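PDB 4DOO: chalcone-flavanone isomerase family protein from Arabidopsis thaliana, which binds fatty acids in the plastid, with a preference for saturated chains, and may take part in alpha-linolenic acid metabolism. Local coordinates for residues 55-59 with 60-64; 78-82 with 83-87; 138-141 with 142-146; 91-95 with 96-100. All coordinates share one frame; numbering follows the deposited sequence.

Contact 1: residues 55-59 with 60-64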
loop_
_atom_site.group_PDB
_atom_site.type_symbol
_atom_site.label_atom_id
_atom_site.label_comp_id
_atom_site.label_asym_id
_atom_site.label_seq_id
_atom_site.Cartn_x
_atom_site.Cartn_y
_atom_site.Cartn_z
ATOM N N LYS A 55 4.356 14.893 -9.010
ATOM C CA LYS A 55 4.512 15.937 -10.019
ATOM C C LYS A 55 5.920 15.930 -10.604
ATOM O O LYS A 55 6.098 16.126 -11.803
ATOM C CB LYS A 55 4.213 17.318 -9.422
ATOM C CG LYS A 55 2.770 17.521 -9.014
ATOM C CD LYS A 55 2.550 18.909 -8.427
ATOM C CE LYS A 55 1.096 19.111 -8.030
ATOM N NZ LYS A 55 0.865 20.476 -7.483
ATOM N N LYS A 56 6.921 15.695 -9.762
ATOM C CA LYS A 56 8.299 15.676 -10.232
ATOM C C LYS A 56 8.569 14.491 -11.159
ATOM O O LYS A 56 9.230 14.638 -12.185
ATOM C CB LYS A 56 9.274 15.645 -9.051
ATOM C CG LYS A 56 10.731 15.631 -9.485
ATOM C CD LYS A 56 11.687 15.701 -8.311
ATOM C CE LYS A 56 13.124 15.588 -8.790
ATOM N NZ LYS A 56 13.424 16.588 -9.853
ATOM N N LEU A 57 8.053 13.320 -10.796
ATOM C CA LEU A 57 8.228 12.121 -11.608
ATOM C C LEU A 57 7.614 12.346 -12.989
ATOM O O LEU A 57 8.264 12.117 -14.012
ATOM C CB LEU A 57 7.577 10.922 -10.902
ATOM C CG LEU A 57 7.576 9.524 -11.535
ATOM C CD1 LEU A 57 6.512 9.442 -12.611
ATOM C CD2 LEU A 57 8.954 9.205 -12.093
ATOM N N VAL A 58 6.370 12.810 -13.019
ATOM C CA VAL A 58 5.695 13.069 -14.284
ATOM C C VAL A 58 6.438 14.132 -15.092
ATOM O O VAL A 58 6.655 13.974 -16.292
ATOM C CB VAL A 58 4.239 13.539 -14.058
ATOM C CG1 VAL A 58 3.620 13.968 -15.373
ATOM C CG2 VAL A 58 3.424 12.412 -13.436
ATOM N N GLY A 59 6.834 15.211 -14.428
ATOM C CA GLY A 59 7.543 16.275 -15.116
ATOM C C GLY A 59 8.878 15.838 -15.690
ATOM O O GLY A 59 9.342 16.388 -16.691
ATOM N N ASP A 60 9.505 14.849 -15.063
ATOM C CA ASP A 60 10.796 14.367 -15.534
ATOM C C ASP A 60 10.718 13.251 -16.568
ATOM O O ASP A 60 11.469 13.258 -17.542
ATOM C CB ASP A 60 11.661 13.908 -14.354
ATOM C CG ASP A 60 12.043 15.051 -13.425
ATOM O OD1 ASP A 60 12.019 16.221 -13.872
ATOM O OD2 ASP A 60 12.378 14.781 -12.252
ATOM N N LYS A 61 9.816 12.296 -16.368
ATOM C CA LYS A 61 9.694 11.178 -17.301
ATOM C C LYS A 61 8.573 11.289 -18.326
ATOM O O LYS A 61 8.588 10.587 -19.341
ATOM C CB LYS A 61 9.527 9.867 -16.534
ATOM C CG LYS A 61 10.821 9.328 -15.948
ATOM C CD LYS A 61 10.609 7.970 -15.301
ATOM C CE LYS A 61 11.936 7.358 -14.896
ATOM N NZ LYS A 61 12.806 7.182 -16.092
ATOM N N TYR A 62 7.601 12.156 -18.059
ATOM C CA TYR A 62 6.464 12.332 -18.954
ATOM C C TYR A 62 6.208 13.796 -19.288
ATOM O O TYR A 62 5.062 14.235 -19.346
ATOM C CB TYR A 62 5.207 11.723 -18.320
ATOM C CG TYR A 62 5.338 10.244 -18.050
ATOM C CD1 TYR A 62 5.975 9.776 -16.901
ATOM C CD2 TYR A 62 4.870 9.307 -18.972
ATOM C CE1 TYR A 62 6.148 8.406 -16.679
ATOM C CE2 TYR A 62 5.038 7.939 -18.760
ATOM C CZ TYR A 62 5.680 7.497 -17.613
ATOM O OH TYR A 62 5.875 6.146 -17.418
ATOM N N ALA A 63 7.276 14.548 -19.530
ATOM C CA ALA A 63 7.149 15.967 -19.833
ATOM C C ALA A 63 6.197 16.280 -20.984
ATOM O O ALA A 63 6.189 15.601 -22.015
ATOM C CB ALA A 63 8.526 16.561 -20.124
ATOM N N ASN A 64 5.383 17.312 -20.778
ATOM C CA ASN A 64 4.422 17.792 -21.768
ATOM C C ASN A 64 3.391 16.795 -22.266
ATOM O O ASN A 64 2.793 17.002 -23.319
ATOM C CB ASN A 64 5.163 18.374 -22.972
ATOM C CG ASN A 64 6.207 19.386 -22.571
ATOM O OD1 ASN A 64 5.942 20.283 -21.770
ATOM N ND2 ASN A 64 7.403 19.253 -23.131
#

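Contact 2: residues 78-82 with 83-87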
loop_
_atom_site.group_PDB
_atom_site.type_symbol
_atom_site.label_atom_id
_atom_site.label_comp_id
_atom_site.label_asym_id
_atom_site.label_seq_id
_atom_site.Cartn_x
_atom_site.Cartn_y
_atom_site.Cartn_z
ATOM N N ASP A 78 5.089 0.963 -13.159
ATOM C CA ASP A 78 6.409 0.620 -12.629
ATOM C C ASP A 78 7.254 1.864 -12.354
ATOM O O ASP A 78 8.059 1.879 -11.421
ATOM C CB ASP A 78 7.166 -0.299 -13.591
ATOM C CG ASP A 78 8.334 -0.998 -12.922
ATOM O OD1 ASP A 78 8.092 -1.988 -12.203
ATOM O OD2 ASP A 78 9.488 -0.555 -13.096
ATOM N N ASP A 79 7.085 2.906 -13.162
ATOM C CA ASP A 79 7.857 4.129 -12.947
ATOM C C ASP A 79 7.476 4.760 -11.606
ATOM O O ASP A 79 8.346 5.247 -10.875
ATOM C CB ASP A 79 7.635 5.143 -14.080
ATOM C CG ASP A 79 8.385 4.781 -15.359
ATOM O OD1 ASP A 79 9.432 4.103 -15.280
ATOM O OD2 ASP A 79 7.935 5.194 -16.447
ATOM N N LEU A 80 6.182 4.749 -11.287
ATOM C CA LEU A 80 5.697 5.307 -10.024
ATOM C C LEU A 80 6.243 4.538 -8.828
ATOM O O LEU A 80 6.752 5.134 -7.880
ATOM C CB LEU A 80 4.168 5.272 -9.956
ATOM C CG LEU A 80 3.363 6.331 -10.707
ATOM C CD1 LEU A 80 1.875 6.005 -10.586
ATOM C CD2 LEU A 80 3.662 7.717 -10.131
ATOM N N MET A 81 6.124 3.214 -8.877
ATOM C CA MET A 81 6.586 2.360 -7.790
ATOM C C MET A 81 8.084 2.430 -7.528
ATOM O O MET A 81 8.517 2.331 -6.384
ATOM C CB MET A 81 6.197 0.899 -8.047
ATOM C CG MET A 81 4.807 0.515 -7.561
ATOM S SD MET A 81 4.515 -1.279 -7.531
ATOM C CE MET A 81 5.619 -1.774 -6.204
ATOM N N GLU A 82 8.874 2.600 -8.581
ATOM C CA GLU A 82 10.322 2.653 -8.431
ATOM C C GLU A 82 10.857 4.039 -8.073
ATOM O O GLU A 82 11.963 4.170 -7.554
ATOM C CB GLU A 82 10.990 2.137 -9.713
ATOM C CG GLU A 82 12.498 2.335 -9.760
ATOM C CD GLU A 82 13.195 1.351 -10.686
ATOM O OE1 GLU A 82 12.590 0.947 -11.700
ATOM O OE2 GLU A 82 14.358 0.989 -10.400
ATOM N N ALA A 83 10.066 5.070 -8.333
ATOM C CA ALA A 83 10.483 6.435 -8.042
ATOM C C ALA A 83 10.534 6.716 -6.540
ATOM O O ALA A 83 9.898 6.027 -5.739
ATOM C CB ALA A 83 9.546 7.409 -8.721
ATOM N N ASP A 84 11.303 7.727 -6.156
ATOM C CA ASP A 84 11.400 8.085 -4.752
ATOM C C ASP A 84 10.201 8.967 -4.442
ATOM O O ASP A 84 10.300 10.191 -4.381
ATOM C CB ASP A 84 12.712 8.826 -4.471
ATOM C CG ASP A 84 12.918 9.105 -2.991
ATOM O OD1 ASP A 84 12.399 8.329 -2.159
ATOM O OD2 ASP A 84 13.612 10.088 -2.660
ATOM N N ILE A 85 9.055 8.320 -4.273
ATOM C CA ILE A 85 7.810 9.005 -3.980
ATOM C C ILE A 85 7.311 8.559 -2.610
ATOM O O ILE A 85 7.141 7.364 -2.363
ATOM C CB ILE A 85 6.732 8.668 -5.051
ATOM C CG1 ILE A 85 7.131 9.283 -6.395
ATOM C CG2 ILE A 85 5.364 9.170 -4.598
ATOM C CD1 ILE A 85 6.244 8.866 -7.564
ATOM N N LYS A 86 7.106 9.522 -1.719
ATOM C CA LYS A 86 6.605 9.229 -0.384
ATOM C C LYS A 86 5.161 8.767 -0.515
ATOM O O LYS A 86 4.351 9.409 -1.185
ATOM C CB LYS A 86 6.678 10.473 0.502
ATOM C CG LYS A 86 8.103 10.861 0.883
ATOM C CD LYS A 86 8.142 12.059 1.828
ATOM C CE LYS A 86 7.624 13.328 1.175
ATOM N NZ LYS A 86 8.442 13.709 -0.014
ATOM N N MET A 87 4.849 7.648 0.122
ATOM C CA MET A 87 3.505 7.109 0.069
ATOM C C MET A 87 3.080 6.541 1.410
ATOM O O MET A 87 3.911 6.249 2.278
ATOM C CB MET A 87 3.420 5.991 -0.968
ATOM C CG MET A 87 3.838 6.375 -2.374
ATOM S SD MET A 87 3.525 5.000 -3.488
ATOM C CE MET A 87 3.688 5.808 -5.092
HETATM O O HOH W 1 6.986 5.138 -5.125
#

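Contact 3: residues 138-141 with 142-146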
loop_
_atom_site.group_PDB
_atom_site.type_symbol
_atom_site.label_atom_id
_atom_site.label_comp_id
_atom_site.label_asym_id
_atom_site.label_seq_id
_atom_site.Cartn_x
_atom_site.Cartn_y
_atom_site.Cartn_z
ATOM N N TYR A 138 -0.438 -8.582 20.409
ATOM C CA TYR A 138 -1.109 -9.811 20.818
ATOM C C TYR A 138 -2.503 -9.945 20.226
ATOM O O TYR A 138 -3.046 -11.049 20.143
ATOM C CB TYR A 138 -1.190 -9.903 22.340
ATOM C CG TYR A 138 0.116 -10.321 22.959
ATOM C CD1 TYR A 138 1.181 -9.427 23.060
ATOM C CD2 TYR A 138 0.312 -11.635 23.388
ATOM C CE1 TYR A 138 2.413 -9.832 23.568
ATOM C CE2 TYR A 138 1.537 -12.050 23.894
ATOM C CZ TYR A 138 2.582 -11.147 23.981
ATOM O OH TYR A 138 3.796 -11.568 24.473
ATOM N N LYS A 139 -3.077 -8.824 19.809
ATOM C CA LYS A 139 -4.407 -8.825 19.220
ATOM C C LYS A 139 -4.428 -7.906 18.004
ATOM O O LYS A 139 -3.553 -7.058 17.835
ATOM C CB LYS A 139 -5.438 -8.349 20.247
ATOM C CG LYS A 139 -5.235 -6.912 20.694
ATOM C CD LYS A 139 -6.376 -6.440 21.587
ATOM C CE LYS A 139 -6.228 -4.969 21.955
ATOM N NZ LYS A 139 -7.375 -4.473 22.775
ATOM N N ILE A 140 -5.438 -8.082 17.160
ATOM C CA ILE A 140 -5.595 -7.271 15.957
ATOM C C ILE A 140 -7.107 -7.205 15.711
ATOM O O ILE A 140 -7.642 -7.813 14.782
ATOM C CB ILE A 140 -4.835 -7.917 14.765
ATOM C CG1 ILE A 140 -5.054 -7.092 13.503
ATOM C CG2 ILE A 140 -5.287 -9.344 14.579
ATOM C CD1 ILE A 140 -4.579 -5.667 13.629
ATOM N N PRO A 141 -7.813 -6.450 16.566
ATOM C CA PRO A 141 -9.262 -6.296 16.478
ATOM C C PRO A 141 -9.786 -5.419 15.351
ATOM O O PRO A 141 -9.060 -4.596 14.784
ATOM C CB PRO A 141 -9.613 -5.734 17.850
ATOM C CG PRO A 141 -8.474 -4.790 18.091
ATOM C CD PRO A 141 -7.265 -5.634 17.671
ATOM N N ARG A 142 -11.063 -5.613 15.044
ATOM C CA ARG A 142 -11.750 -4.828 14.031
ATOM C C ARG A 142 -11.604 -3.357 14.414
ATOM O O ARG A 142 -11.613 -3.012 15.600
ATOM C CB ARG A 142 -13.235 -5.214 13.995
ATOM C CG ARG A 142 -14.111 -4.384 13.053
ATOM C CD ARG A 142 -15.569 -4.810 13.208
ATOM N NE ARG A 142 -16.531 -3.918 12.560
ATOM C CZ ARG A 142 -16.788 -3.894 11.255
ATOM N NH1 ARG A 142 -16.149 -4.714 10.433
ATOM N NH2 ARG A 142 -17.702 -3.059 10.774
ATOM N N ASN A 143 -11.454 -2.508 13.402
ATOM C CA ASN A 143 -11.299 -1.063 13.558
ATOM C C ASN A 143 -9.882 -0.609 13.907
ATOM O O ASN A 143 -9.647 0.582 14.129
ATOM C CB ASN A 143 -12.300 -0.514 14.584
ATOM C CG ASN A 143 -13.739 -0.718 14.155
ATOM O OD1 ASN A 143 -14.113 -0.394 13.030
ATOM N ND2 ASN A 143 -14.556 -1.256 15.054
ATOM N N SER A 144 -8.941 -1.549 13.965
ATOM C CA SER A 144 -7.547 -1.195 14.244
ATOM C C SER A 144 -7.027 -0.530 12.972
ATOM O O SER A 144 -7.427 -0.910 11.872
ATOM C CB SER A 144 -6.702 -2.443 14.530
ATOM O OG SER A 144 -7.155 -3.134 15.681
ATOM N N THR A 145 -6.153 0.461 13.120
ATOM C CA THR A 145 -5.592 1.157 11.965
ATOM C C THR A 145 -4.078 0.989 11.923
ATOM O O THR A 145 -3.390 1.226 12.918
ATOM C CB THR A 145 -5.903 2.674 12.002
ATOM O OG1 THR A 145 -7.317 2.881 11.913
ATOM C CG2 THR A 145 -5.224 3.388 10.844
ATOM N N ILE A 146 -3.563 0.567 10.774
ATOM C CA ILE A 146 -2.126 0.389 10.600
ATOM C C ILE A 146 -1.694 1.251 9.430
ATOM O O ILE A 146 -2.314 1.220 8.367
ATOM C CB ILE A 146 -1.749 -1.075 10.272
ATOM C CG1 ILE A 146 -2.193 -2.008 11.402
ATOM C CG2 ILE A 146 -0.245 -1.187 10.050
ATOM C CD1 ILE A 146 -3.683 -2.294 11.414
#

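Contact 4: residues 91-95 with 96-100. With DAO (lauric acid), chain D.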
loop_
_atom_site.group_PDB
_atom_site.type_symbol
_atom_site.label_atom_id
_atom_site.label_comp_id
_atom_site.label_asym_id
_atom_site.label_seq_id
_atom_site.Cartn_x
_atom_site.Cartn_y
_atom_site.Cartn_z
ATOM N N LEU A 91 -4.307 0.871 6.524
ATOM C CA LEU A 91 -5.158 -0.305 6.632
ATOM C C LEU A 91 -6.092 -0.133 7.817
ATOM O O LEU A 91 -5.680 0.362 8.863
ATOM C CB LEU A 91 -4.330 -1.575 6.878
ATOM C CG LEU A 91 -3.261 -2.040 5.894
ATOM C CD1 LEU A 91 -2.050 -1.135 5.985
ATOM C CD2 LEU A 91 -2.871 -3.473 6.228
ATOM N N GLN A 92 -7.346 -0.539 7.645
ATOM C CA GLN A 92 -8.335 -0.491 8.718
ATOM C C GLN A 92 -8.965 -1.877 8.759
ATOM O O GLN A 92 -9.639 -2.293 7.810
ATOM C CB GLN A 92 -9.395 0.580 8.450
ATOM C CG GLN A 92 -8.861 1.999 8.567
ATOM C CD GLN A 92 -9.958 3.035 8.461
ATOM O OE1 GLN A 92 -10.847 3.098 9.309
ATOM N NE2 GLN A 92 -9.904 3.848 7.416
ATOM N N ILE A 93 -8.728 -2.591 9.856
ATOM C CA ILE A 93 -9.219 -3.956 10.017
ATOM C C ILE A 93 -10.735 -4.074 10.010
ATOM O O ILE A 93 -11.422 -3.430 10.802
ATOM C CB ILE A 93 -8.662 -4.592 11.323
ATOM C CG1 ILE A 93 -7.135 -4.482 11.342
ATOM C CG2 ILE A 93 -9.082 -6.058 11.423
ATOM C CD1 ILE A 93 -6.447 -5.124 10.149
ATOM N N VAL A 94 -11.242 -4.916 9.113
ATOM C CA VAL A 94 -12.675 -5.151 8.970
ATOM C C VAL A 94 -13.140 -6.427 9.685
ATOM O O VAL A 94 -14.086 -6.391 10.478
ATOM C CB VAL A 94 -13.064 -5.244 7.472
ATOM C CG1 VAL A 94 -14.527 -5.634 7.326
ATOM C CG2 VAL A 94 -12.801 -3.906 6.788
ATOM N N TYR A 95 -12.486 -7.549 9.391
ATOM C CA TYR A 95 -12.834 -8.832 9.995
ATOM C C TYR A 95 -12.571 -8.781 11.500
ATOM O O TYR A 95 -11.482 -8.408 11.935
ATOM C CB TYR A 95 -12.018 -9.957 9.349
ATOM C CG TYR A 95 -12.461 -11.353 9.737
ATOM C CD1 TYR A 95 -13.778 -11.768 9.539
ATOM C CD2 TYR A 95 -11.559 -12.265 10.291
ATOM C CE1 TYR A 95 -14.189 -13.058 9.883
ATOM C CE2 TYR A 95 -11.959 -13.554 10.638
ATOM C CZ TYR A 95 -13.277 -13.942 10.431
ATOM O OH TYR A 95 -13.682 -15.210 10.781
ATOM N N GLY A 96 -13.564 -9.177 12.292
ATOM C CA GLY A 96 -13.414 -9.120 13.739
ATOM C C GLY A 96 -12.861 -10.330 14.472
ATOM O O GLY A 96 -12.702 -10.282 15.693
ATOM N N LYS A 97 -12.551 -11.405 13.756
ATOM C CA LYS A 97 -12.038 -12.605 14.410
ATOM C C LYS A 97 -10.659 -13.060 13.949
ATOM O O LYS A 97 -10.400 -14.258 13.819
ATOM C CB LYS A 97 -13.050 -13.743 14.252
ATOM C CG LYS A 97 -14.308 -13.552 15.092
ATOM C CD LYS A 97 -15.532 -14.210 14.463
ATOM C CE LYS A 97 -15.939 -13.497 13.177
ATOM N NZ LYS A 97 -17.218 -14.018 12.610
ATOM N N LEU A 98 -9.770 -12.102 13.710
ATOM C CA LEU A 98 -8.409 -12.412 13.280
ATOM C C LEU A 98 -7.566 -12.818 14.484
ATOM O O LEU A 98 -7.764 -12.313 15.588
ATOM C CB LEU A 98 -7.763 -11.186 12.628
ATOM C CG LEU A 98 -8.354 -10.664 11.317
ATOM C CD1 LEU A 98 -7.716 -9.331 10.966
ATOM C CD2 LEU A 98 -8.111 -11.689 10.212
ATOM N N ASN A 99 -6.635 -13.741 14.280
ATOM C CA ASN A 99 -5.753 -14.151 15.363
ATOM C C ASN A 99 -4.330 -13.865 14.896
ATOM O O ASN A 99 -3.983 -14.114 13.739
ATOM C CB ASN A 99 -5.959 -15.633 15.712
ATOM C CG ASN A 99 -5.390 -16.570 14.677
ATOM O OD1 ASN A 99 -4.178 -16.775 14.611
ATOM N ND2 ASN A 99 -6.263 -17.151 13.861
ATOM N N ILE A 100 -3.528 -13.314 15.800
ATOM C CA ILE A 100 -2.150 -12.932 15.515
ATOM C C ILE A 100 -1.326 -13.952 14.738
ATOM O O ILE A 100 -0.583 -13.584 13.831
ATOM C CB ILE A 100 -1.400 -12.574 16.822
ATOM C CG1 ILE A 100 -0.015 -12.021 16.492
ATOM C CG2 ILE A 100 -1.290 -13.799 17.715
ATOM C CD1 ILE A 100 -0.040 -10.733 15.696
HETATM O O1 DAO D . -10.965 -18.296 7.989
HETATM O O2 DAO D . -10.800 -16.905 9.687
HETATM C C1 DAO D . -10.612 -17.201 8.485
HETATM C C2 DAO D . -9.929 -16.191 7.589
HETATM C C3 DAO D . -8.416 -16.276 7.762
HETATM C C4 DAO D . -7.799 -14.886 7.865
HETATM C C5 DAO D . -6.980 -14.558 6.621
HETATM C C6 DAO D . -5.629 -13.966 6.998
HETATM C C7 DAO D . -5.417 -12.608 6.338
HETATM C C8 DAO D . -4.552 -11.714 7.214
HETATM C C9 DAO D . -3.879 -10.612 6.401
HETATM C C10 DAO D . -4.143 -9.244 7.030
HETATM C C11 DAO D . -2.859 -8.617 7.556
HETATM C C12 DAO D . -3.159 -7.374 8.369
HETATM O O HOH W 2 -9.994 -9.101 14.103
#

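Contact 1: residues 55-59 with 60-64
Lys56 and Asp60 form an i to i+4 salt bridge near the C-terminal end of helix 51-61, part of the chalcone isomerase-like fold. Lys56 starts with CG anti to the backbone N (chi1 -180°) and runs straight until its last bond, where chi4 turns to 53° and swings NZ to 3.2 Å from Asp60 OD2. The ammonium approaches on the syn lone pair of that oxygen, while the same OD2 sits 3.3 Å from Lys56 CG, so this one oxygen lies near the foot of the lysine chain as well as its charged end. Both residues are exposed, and water probably weakens this ion pair.

On another side of the helix Leu57 divides its methyls: CD2 rests 3.8 Å from Lys61 CD, and CD1 comes obliquely to the ring of Tyr62, 4.2 Å from CE1. Tyr62 is the first residue to leave helical angles. Its CB packs 4.0 Å from Val58 CG1, the two side chains crossing at about a right angle, with Val58 CA at the ring edge. Ile70 of helix 67-71 touches both residues, and Tyr62 OH is hydrogen-bonded to Asp79 OD2 and Ser75 OG. The helical bonding persists up to this point: Tyr62 N reaches Val58 O at 2.7 Å, and one residue earlier Lys61 N meets Leu57 O at 2.8 Å.

Contact 2: residues 78-82 with 83-87
Where helix 76-82 ends, the N-H of Ala83 is shared by two carbonyls of the last turn, Asp79 O at 3.1 Å and Leu80 O at 3.3 Å, both weak bonds, as Ala83 leaves helical angles with psi at 158°. The chain then bends through an inverse gamma turn centred on Asp84, closed by a weak bond from Ile85 N to Ala83 O. A water joins the helix end to this turn, hydrogen-bonded to Leu80 O at 2.8 Å and to Ala83 O at 3.1 Å; Lys150 also bonds to Ala83 O.

The reversal carries Ile85 back against the helix. Its CG1 is anti to the carbonyl carbon (chi1 -68°), and this sends CD1 to 3.8 Å from Leu80 CD2, the two side chains meeting at a slant. Two residues on, Met87 opens strand 87-93 and stretches out in an extended chain, with CE 4.2 Å from Leu80 O. Ala83 puts its CB 3.3 Å from Asp79 O. Phe195, Leu196 and Ala199 of helix 189-202 cover Leu80, and Phe195 also meets Met87, so helix 189-202 covers both residues.

The last-turn carbonyl of Leu80 therefore has apolar methyls near it; beside a weak bond from Ala83 N, the water is probably a second polar partner for Leu80 O, in a joint held otherwise by aliphatic packing.

Contact 3: residues 138-141 with 142-146
A type II beta turn from Pro141 to Ser144 leads the chain into strand 145-151, and Ser144 grips the first carbonyl of the turn twice. Its N lies 3.2 Å from Pro141 O, the turn's own bond, and its hydroxyl OG donates to the same Pro141 O at 2.6 Å. Both donors reach that oxygen from one face of the carbonyl plane, tilted by 29° for N and 25° for OG. The hydroxyl gets there because OG stands beside the backbone N of Ser144 (chi1 -62°), a position that also lays it against the proline ring, 3.2 Å from Pro141 CD. Replacing Ser144 by an alanine would probably leave Pro141 O with the backbone N-H as its single donor from the turn and the proline ring without its hydroxyl neighbour. Asn143 takes the left-handed corner that a type II turn requires at its third residue.

In the antiparallel sheet of the chalcone isomerase-like fold, strand 145-151 runs beside 87-93, and the turn is tied to the end of that neighbour by backbone hydrogen bonds of Asn143 and Ser144 with Ile93. Arg142, in an extended chain, gives NH1 to Val94 O. Ile140 has CG1 anti to its backbone N, and from there CD1 reaches 4.0 Å from Ser144 CB and 4.1 Å from Ile146 CD1. The two isoleucines meet at about a right angle, and the Ile140 side chain comes within about 4 Å of a bound lauric acid.

Contact 4: residues 91-95 with 96-100
The Tyr95 ring has the backbone N of Lys97 over one face, 3.7 Å above the plane and offset toward the rim, while Leu98 meets its edge with CG in the plane. The three residues belong to the loop between strand 87-93 and helix 100-118 of the chalcone isomerase-like fold, and Tyr95 and Leu98 line a pocket holding lauric acid. The ring is turned back over this loop by chi1 of -170°, which sets CG beside the carbonyl carbon of Tyr95. Leu98 CD2 then touches Tyr95 CD2 at 3.5 Å. Lys97 crosses the ring at about a right angle, its CE 3.7 Å from Tyr95 OH.

At the carboxylate end of the ligand Tyr95 OH is 3.5 Å from O2 of the lauric acid, which approaches the ring obliquely. Further down the ligand, Leu98 CD2 packs 4.0 Å from C4, so this one methyl touches both aromatic edge and fatty chain. An alanine at Tyr95 is likely to strip Leu98 CD2 of its aromatic neighbour and open a gap beside the carboxylate end of the ligand.

The other methyl of Leu98 faces the strand, with CD1 3.6 Å from Ile93 CG2; Ile93 in turn lies against Tyr43, a fatty-acid-binding residue. Asn99 caps the helix that follows, its OD1 bonded to Ser102 N. No direct hydrogen bond joins the two segments of this loop; instead a water spans it, 2.7 Å from Tyr95 O and 3.0 Å from Leu98 N.

The four contacts form two groups on opposite sides of the chain's centre. Contacts 1 and 2 lie at the C-terminal ends of helices 51-61 and 76-82 and touch each other: Leu57 packs on Ala83 and Ile85, and Tyr62 bonds to Asp79. Both are partly buried, contact 1 with an exposed ion pair outside, contact 2 with aliphatic packing under the C-terminal helix. Their centres about 6 Å apart, contact 3 leads into and contact 4 follows neighbouring strands of one sheet, where Ile140 meets Ile93. Contact 3 is partly buried and closed by direct hydrogen bonds; contact 4 is nearer the surface, bridged by water and touching ligand. Strand 87-93 runs from contact 2 to contact 4.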